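Local structure of disulfide oxidoreductase (2REM) at residues Ala81-Met94 with Glu113-Pro125. The protein probably catalyses thiol-disulfide exchange in the bacterial periplasm, as a DsbA-type oxidoreductase of the thioredoxin family. Sequence-based numbering, arbitrary orientation.
Sequences ADVLGVAKRSHTAM and ELAVFYAGYGVQP
Met-94 reaches over Phe-117 where two helices of the all-helical insertion characteristic of DsbA thioredoxin folds meet, a worked example of an interface built from aromatic rings. In this Met-aromatic contact, Met-94 SD stands 4.3 Å from the centroid of the Phe-117 ring, 7° off the normal, and Met-94 CE makes a CH-pi contact over the same face. Bends at chi2 and chi3 curl the Met-94 chain back so that CE also meets Leu-114 CD2. A second CH-pi contact is made by Ser-90, whose CB sits above the middle of the Tyr-121 ring, 3.6 Å from the centroid, while Arg-89 CD runs past Tyr-121 CD1.

Apolar packing continues toward the junction of helices 71-83 and 87-101. There Val-86 puts CG2 against both Tyr-118 CD1 and Val-123 CG2, and Leu-84 CD1 meets Val-123 CG1 at 3.6 Å. Ala-81 CB touches Tyr-118 CE1, and Phe-128 of helix 125-132 also packs against the Tyr-118 ring.

Among polar groups, a water links the two segments. With chi1 at 66°, Ser-90 OG turns back to donate to Val-86 O at 2.6 Å. Ser-90 OG also accepts from the water at 2.9 Å. This water lies in the Tyr-118 ring plane and makes a short hydrogen bond with Tyr-118 OH, 2.5 Å long.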
loop_
_atom_site.group_PDB
_atom_site.type_symbol
_atom_site.label_atom_id
_atom_site.label_comp_id
_atom_site.label_asym_id
_atom_site.label_seq_id
_atom_site.Cartn_x
_atom_site.Cartn_y
_atom_site.Cartn_z
ATOM N N ALA A 81 -4.334 -0.254 -12.177
ATOM C CA ALA A 81 -5.721 -0.181 -11.692
ATOM C C ALA A 81 -6.011 1.196 -11.140
ATOM O O ALA A 81 -7.071 1.763 -11.377
ATOM C CB ALA A 81 -5.949 -1.212 -10.612
ATOM N N ASP A 82 -5.061 1.725 -10.384
ATOM C CA ASP A 82 -5.234 3.038 -9.776
ATOM C C ASP A 82 -5.282 4.143 -10.805
ATOM O O ASP A 82 -6.148 5.006 -10.740
ATOM C CB ASP A 82 -4.157 3.331 -8.722
ATOM C CG ASP A 82 -4.550 4.476 -7.810
ATOM O OD1 ASP A 82 -5.754 4.634 -7.528
ATOM O OD2 ASP A 82 -3.675 5.213 -7.368
ATOM N N VAL A 83 -4.348 4.116 -11.744
ATOM C CA VAL A 83 -4.371 5.035 -12.881
ATOM C C VAL A 83 -5.712 4.972 -13.590
ATOM O O VAL A 83 -6.242 5.992 -14.000
ATOM C CB VAL A 83 -3.222 4.729 -13.892
ATOM C CG1 VAL A 83 -3.486 5.393 -15.264
ATOM C CG2 VAL A 83 -1.853 5.164 -13.314
ATOM N N LEU A 84 -6.261 3.771 -13.695
ATOM C CA LEU A 84 -7.509 3.548 -14.426
ATOM C C LEU A 84 -8.760 3.799 -13.564
ATOM O O LEU A 84 -9.860 3.758 -14.055
ATOM C CB LEU A 84 -7.512 2.131 -15.032
ATOM C CG LEU A 84 -6.456 1.898 -16.126
ATOM C CD1 LEU A 84 -6.253 0.445 -16.500
ATOM C CD2 LEU A 84 -6.724 2.769 -17.357
ATOM N N GLY A 85 -8.558 4.097 -12.283
ATOM C CA GLY A 85 -9.643 4.428 -11.370
ATOM C C GLY A 85 -10.452 3.226 -10.915
ATOM O O GLY A 85 -11.614 3.360 -10.540
ATOM N N VAL A 86 -9.857 2.047 -10.967
ATOM C CA VAL A 86 -10.556 0.832 -10.574
ATOM C C VAL A 86 -9.845 0.079 -9.445
ATOM O O VAL A 86 -10.226 -1.037 -9.102
ATOM C CB VAL A 86 -10.824 -0.131 -11.782
ATOM C CG1 VAL A 86 -11.684 0.557 -12.862
ATOM C CG2 VAL A 86 -9.518 -0.694 -12.348
ATOM N N ALA A 87 -8.805 0.683 -8.867
ATOM C CA ALA A 87 -8.054 0.027 -7.803
ATOM C C ALA A 87 -8.944 -0.170 -6.575
ATOM O O ALA A 87 -9.055 -1.295 -6.054
ATOM C CB ALA A 87 -6.799 0.837 -7.442
ATOM N N LYS A 88 -9.587 0.912 -6.123
ATOM C CA LYS A 88 -10.392 0.838 -4.903
ATOM C C LYS A 88 -11.521 -0.198 -5.047
ATOM O O LYS A 88 -11.779 -0.958 -4.121
ATOM C CB LYS A 88 -10.959 2.215 -4.519
ATOM C CG LYS A 88 -9.882 3.268 -4.132
ATOM C CD LYS A 88 -10.501 4.446 -3.377
ATOM C CE LYS A 88 -9.426 5.494 -3.017
ATOM N NZ LYS A 88 -8.900 6.145 -4.264
ATOM N N ARG A 89 -12.210 -0.216 -6.190
ATOM C CA ARG A 89 -13.341 -1.133 -6.347
ATOM C C ARG A 89 -12.896 -2.597 -6.537
ATOM O O ARG A 89 -13.682 -3.499 -6.337
ATOM C CB ARG A 89 -14.196 -0.725 -7.544
ATOM C CG ARG A 89 -13.370 -0.706 -8.806
ATOM C CD ARG A 89 -14.162 -0.499 -10.063
ATOM N NE ARG A 89 -15.122 0.575 -9.971
ATOM C CZ ARG A 89 -15.764 1.082 -11.021
ATOM N NH1 ARG A 89 -15.524 0.619 -12.244
ATOM N NH2 ARG A 89 -16.653 2.050 -10.845
ATOM N N SER A 90 -11.651 -2.820 -6.936
ATOM C CA SER A 90 -11.220 -4.183 -7.250
ATOM C C SER A 90 -10.245 -4.740 -6.200
ATOM O O SER A 90 -9.796 -5.878 -6.317
ATOM C CB SER A 90 -10.592 -4.231 -8.646
ATOM O OG SER A 90 -9.393 -3.479 -8.662
ATOM N N HIS A 91 -9.919 -3.940 -5.186
ATOM C CA HIS A 91 -8.771 -4.236 -4.313
ATOM C C HIS A 91 -8.966 -5.542 -3.531
ATOM O O HIS A 91 -8.111 -6.445 -3.560
ATOM C CB HIS A 91 -8.565 -3.068 -3.335
ATOM C CG HIS A 91 -7.198 -3.020 -2.740
ATOM N ND1 HIS A 91 -6.971 -3.054 -1.380
ATOM C CD2 HIS A 91 -5.981 -2.925 -3.324
ATOM C CE1 HIS A 91 -5.670 -2.979 -1.154
ATOM N NE2 HIS A 91 -5.048 -2.910 -2.317
ATOM N N THR A 92 -10.083 -5.624 -2.824
ATOM C CA THR A 92 -10.500 -6.831 -2.090
ATOM C C THR A 92 -10.643 -8.002 -3.041
ATOM O O THR A 92 -10.163 -9.097 -2.763
ATOM C CB THR A 92 -11.829 -6.588 -1.375
ATOM O OG1 THR A 92 -11.644 -5.517 -0.434
ATOM C CG2 THR A 92 -12.306 -7.858 -0.653
ATOM N N ALA A 93 -11.290 -7.757 -4.179
ATOM C CA ALA A 93 -11.469 -8.804 -5.179
ATOM C C ALA A 93 -10.133 -9.354 -5.694
ATOM O O ALA A 93 -9.993 -10.570 -5.940
ATOM C CB ALA A 93 -12.318 -8.278 -6.331
ATOM N N MET A 94 -9.146 -8.479 -5.864
ATOM C CA MET A 94 -7.838 -8.960 -6.298
ATOM C C MET A 94 -7.229 -9.874 -5.223
ATOM O O MET A 94 -6.745 -10.937 -5.534
ATOM C CB MET A 94 -6.880 -7.822 -6.685
ATOM C CG MET A 94 -5.486 -8.337 -7.040
ATOM S SD MET A 94 -5.479 -9.467 -8.462
ATOM C CE MET A 94 -5.472 -8.254 -9.747
ATOM N N GLU A 113 -3.647 -12.288 -17.984
ATOM C CA GLU A 113 -4.457 -12.696 -16.842
ATOM C C GLU A 113 -4.974 -11.416 -16.185
ATOM O O GLU A 113 -6.098 -11.367 -15.732
ATOM C CB GLU A 113 -3.645 -13.451 -15.796
ATOM C CG GLU A 113 -3.356 -14.915 -16.100
ATOM C CD GLU A 113 -1.983 -15.124 -16.708
ATOM O OE1 GLU A 113 -1.219 -14.139 -16.867
ATOM O OE2 GLU A 113 -1.676 -16.285 -17.035
ATOM N N LEU A 114 -4.129 -10.394 -16.119
ATOM C CA LEU A 114 -4.512 -9.198 -15.388
ATOM C C LEU A 114 -5.573 -8.448 -16.161
ATOM O O LEU A 114 -6.534 -7.947 -15.578
ATOM C CB LEU A 114 -3.306 -8.317 -15.074
ATOM C CG LEU A 114 -2.313 -8.912 -14.047
ATOM C CD1 LEU A 114 -1.074 -8.035 -13.972
ATOM C CD2 LEU A 114 -2.995 -9.064 -12.663
ATOM N N ALA A 115 -5.406 -8.364 -17.471
ATOM C CA ALA A 115 -6.394 -7.653 -18.283
ATOM C C ALA A 115 -7.753 -8.325 -18.157
ATOM O O ALA A 115 -8.778 -7.639 -18.106
ATOM C CB ALA A 115 -5.955 -7.539 -19.739
ATOM N N VAL A 116 -7.774 -9.662 -18.089
ATOM C CA VAL A 116 -9.042 -10.383 -17.970
ATOM C C VAL A 116 -9.677 -9.995 -16.648
ATOM O O VAL A 116 -10.851 -9.692 -16.609
ATOM C CB VAL A 116 -8.878 -11.927 -18.106
ATOM C CG1 VAL A 116 -10.148 -12.657 -17.714
ATOM C CG2 VAL A 116 -8.493 -12.280 -19.536
ATOM N N PHE A 117 -8.879 -9.953 -15.586
ATOM C CA PHE A 117 -9.371 -9.571 -14.277
ATOM C C PHE A 117 -10.021 -8.178 -14.317
ATOM O O PHE A 117 -11.184 -8.001 -13.903
ATOM C CB PHE A 117 -8.249 -9.621 -13.229
ATOM C CG PHE A 117 -8.684 -9.154 -11.885
ATOM C CD1 PHE A 117 -9.343 -10.029 -11.020
ATOM C CD2 PHE A 117 -8.530 -7.826 -11.514
ATOM C CE1 PHE A 117 -9.784 -9.609 -9.782
ATOM C CE2 PHE A 117 -8.987 -7.383 -10.253
ATOM C CZ PHE A 117 -9.597 -8.288 -9.389
ATOM N N TYR A 118 -9.268 -7.197 -14.823
ATOM C CA TYR A 118 -9.742 -5.829 -14.835
ATOM C C TYR A 118 -10.857 -5.602 -15.854
ATOM O O TYR A 118 -11.660 -4.671 -15.700
ATOM C CB TYR A 118 -8.556 -4.862 -15.001
ATOM C CG TYR A 118 -7.731 -4.872 -13.736
ATOM C CD1 TYR A 118 -8.231 -4.296 -12.562
ATOM C CD2 TYR A 118 -6.475 -5.470 -13.699
ATOM C CE1 TYR A 118 -7.499 -4.309 -11.373
ATOM C CE2 TYR A 118 -5.704 -5.491 -12.504
ATOM C CZ TYR A 118 -6.237 -4.911 -11.356
ATOM O OH TYR A 118 -5.501 -4.898 -10.202
ATOM N N ALA A 119 -10.936 -6.473 -16.865
ATOM C CA ALA A 119 -12.069 -6.456 -17.791
ATOM C C ALA A 119 -13.390 -6.549 -17.015
ATOM O O ALA A 119 -14.415 -6.032 -17.451
ATOM C CB ALA A 119 -11.974 -7.579 -18.806
ATOM N N GLY A 120 -13.355 -7.198 -15.853
ATOM C CA GLY A 120 -14.530 -7.337 -15.023
ATOM C C GLY A 120 -14.945 -6.007 -14.423
ATOM O O GLY A 120 -16.092 -5.847 -14.018
ATOM N N TYR A 121 -14.001 -5.068 -14.362
ATOM C CA TYR A 121 -14.262 -3.721 -13.823
ATOM C C TYR A 121 -14.418 -2.661 -14.930
ATOM O O TYR A 121 -14.285 -1.458 -14.674
ATOM C CB TYR A 121 -13.191 -3.338 -12.792
ATOM C CG TYR A 121 -13.254 -4.292 -11.651
ATOM C CD1 TYR A 121 -14.176 -4.100 -10.612
ATOM C CD2 TYR A 121 -12.492 -5.471 -11.660
ATOM C CE1 TYR A 121 -14.289 -5.026 -9.575
ATOM C CE2 TYR A 121 -12.600 -6.390 -10.634
ATOM C CZ TYR A 121 -13.494 -6.163 -9.605
ATOM O OH TYR A 121 -13.620 -7.085 -8.616
ATOM N N GLY A 122 -14.743 -3.118 -16.135
ATOM C CA GLY A 122 -15.038 -2.207 -17.242
ATOM C C GLY A 122 -13.800 -1.629 -17.918
ATOM O O GLY A 122 -13.909 -0.697 -18.718
ATOM N N VAL A 123 -12.638 -2.196 -17.630
ATOM C CA VAL A 123 -11.405 -1.767 -18.305
ATOM C C VAL A 123 -11.196 -2.549 -19.581
ATOM O O VAL A 123 -11.092 -3.788 -19.571
ATOM C CB VAL A 123 -10.144 -1.919 -17.421
ATOM C CG1 VAL A 123 -8.904 -1.354 -18.143
ATOM C CG2 VAL A 123 -10.365 -1.218 -16.085
ATOM N N GLN A 124 -11.117 -1.812 -20.682
ATOM C CA GLN A 124 -10.794 -2.396 -21.957
ATOM C C GLN A 124 -9.417 -3.031 -21.846
ATOM O O GLN A 124 -8.489 -2.389 -21.395
ATOM C CB GLN A 124 -10.774 -1.312 -23.036
ATOM C CG GLN A 124 -12.158 -0.816 -23.413
ATOM C CD GLN A 124 -12.944 -1.833 -24.227
ATOM O OE1 GLN A 124 -12.412 -2.856 -24.668
ATOM N NE2 GLN A 124 -14.198 -1.516 -24.479
ATOM N N PRO A 125 -9.287 -4.300 -22.243
ATOM C CA PRO A 125 -8.026 -5.025 -22.120
ATOM C C PRO A 125 -6.858 -4.340 -22.811
ATOM O O PRO A 125 -5.748 -4.383 -22.288
ATOM C CB PRO A 125 -8.299 -6.363 -22.823
ATOM C CG PRO A 125 -9.723 -6.474 -22.932
ATOM C CD PRO A 125 -10.355 -5.128 -22.825
HETATM O O HOH W 1 -6.591 -3.794 -8.238
#